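Local coordinates for putative thiosugar synthase (Amycolatopsis orientalis, PDB 4N6F), which acts as a ThiG-like thiosugar synthase in 2-thiosugar biosynthesis, using sulphur delivered by sulphur-carrier proteins borrowed from primary metabolism, at the calcium ion site. Numbering follows the deposited sequence.

The calcium ion site. Residues 40, 67-69, 71-72. With CA (calcium ion), chain B.
At the rim of this ThiG-family TIM barrel, the C-terminal end of helix 60-70 and the loop after it wrap one side of a calcium ion, perhaps structural or acquired from the crystallisation medium. Asp68 grips the metal twice. With CG anti to the backbone N (chi1 -164°), the side chain of Asp68 swings carboxylate OD1 to 2.3 Å from calcium. The carbonyl O of Asp68 also reaches calcium, at 2.5 Å, so one residue forms a chelate at the helix end, where the carbonyl dipoles would add to the pull on a cation. Asp71 comes in through OD1, 2.5 Å from calcium, its carboxylate folded back over its own backbone (chi1 69°) to get there. Asp71 OD2 lies too far back to bind, and instead hydrogen-bonds water 2 at 3.0 Å, steadying a metal-bound water. Glu72 stretches out beyond CG and touches tip-first, OE2 to calcium 2.3 Å. Its other oxygen turns away to helix 36-46, where Arg40 NH2 meets Glu72 OE1 in a salt bridge of 2.7 Å, nearly along the C-O axis of Glu72 and in the guanidinium plane. That second-shell bond fixes the carboxylate's rotation and probably offsets part of the charge of three acids. Away from the protein ligands three waters bring the coordination to at least seven: water 2 is held tightly, while waters 3 and 1 sit farther out, the O of water 1 being 2.8 Å from calcium.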
# COMPACT_ATOMS: atom_id res chain seq x y z
N ARG A 40 -15.81 8.35 -16.51
CA ARG A 40 -16.65 7.22 -16.13
C ARG A 40 -15.82 6.07 -15.56
O ARG A 40 -16.05 5.62 -14.44
CB ARG A 40 -17.44 6.73 -17.35
CG ARG A 40 -18.31 5.50 -17.13
CD ARG A 40 -18.65 4.86 -18.48
NE ARG A 40 -17.47 4.21 -19.06
CZ ARG A 40 -17.20 4.13 -20.37
NH1 ARG A 40 -16.09 3.51 -20.77
NH2 ARG A 40 -17.99 4.67 -21.28
N MET A 67 -24.32 16.00 -19.60
CA MET A 67 -25.38 15.13 -20.13
C MET A 67 -24.82 13.84 -20.73
O MET A 67 -25.39 12.77 -20.55
CB MET A 67 -26.26 15.86 -21.16
CG MET A 67 -27.27 16.83 -20.55
SD MET A 67 -28.66 16.06 -19.65
CE MET A 67 -28.15 16.30 -17.94
N ASP A 68 -23.69 13.95 -21.43
CA ASP A 68 -22.98 12.76 -21.91
C ASP A 68 -22.57 11.84 -20.74
O ASP A 68 -22.77 10.63 -20.81
CB ASP A 68 -21.75 13.17 -22.74
CG ASP A 68 -21.19 12.03 -23.60
OD1 ASP A 68 -21.73 10.91 -23.56
OD2 ASP A 68 -20.19 12.26 -24.33
N LEU A 69 -22.03 12.41 -19.66
CA LEU A 69 -21.58 11.60 -18.52
C LEU A 69 -22.75 11.01 -17.73
O LEU A 69 -22.65 9.89 -17.22
CB LEU A 69 -20.71 12.44 -17.59
CG LEU A 69 -20.04 11.72 -16.41
CD1 LEU A 69 -19.09 10.61 -16.87
CD2 LEU A 69 -19.30 12.73 -15.56
N ASP A 71 -25.67 9.64 -18.39
CA ASP A 71 -26.31 8.35 -18.74
C ASP A 71 -25.33 7.17 -18.72
O ASP A 71 -25.70 6.06 -19.09
CB ASP A 71 -27.05 8.42 -20.08
CG ASP A 71 -26.12 8.56 -21.27
OD1 ASP A 71 -24.90 8.70 -21.09
OD2 ASP A 71 -26.62 8.52 -22.41
N GLU A 72 -24.10 7.42 -18.30
CA GLU A 72 -23.10 6.36 -18.17
C GLU A 72 -22.61 6.14 -16.75
O GLU A 72 -22.02 5.10 -16.46
CB GLU A 72 -21.92 6.66 -19.08
CG GLU A 72 -22.26 6.50 -20.54
CD GLU A 72 -21.16 6.98 -21.44
OE1 GLU A 72 -20.06 6.40 -21.38
OE2 GLU A 72 -21.40 7.94 -22.21
CA CA B . -23.20 9.24 -22.88
O HOH W 1 -24.18 6.73 -23.71
O HOH W 2 -24.92 10.43 -23.92
O HOH W 3 -22.08 8.54 -25.21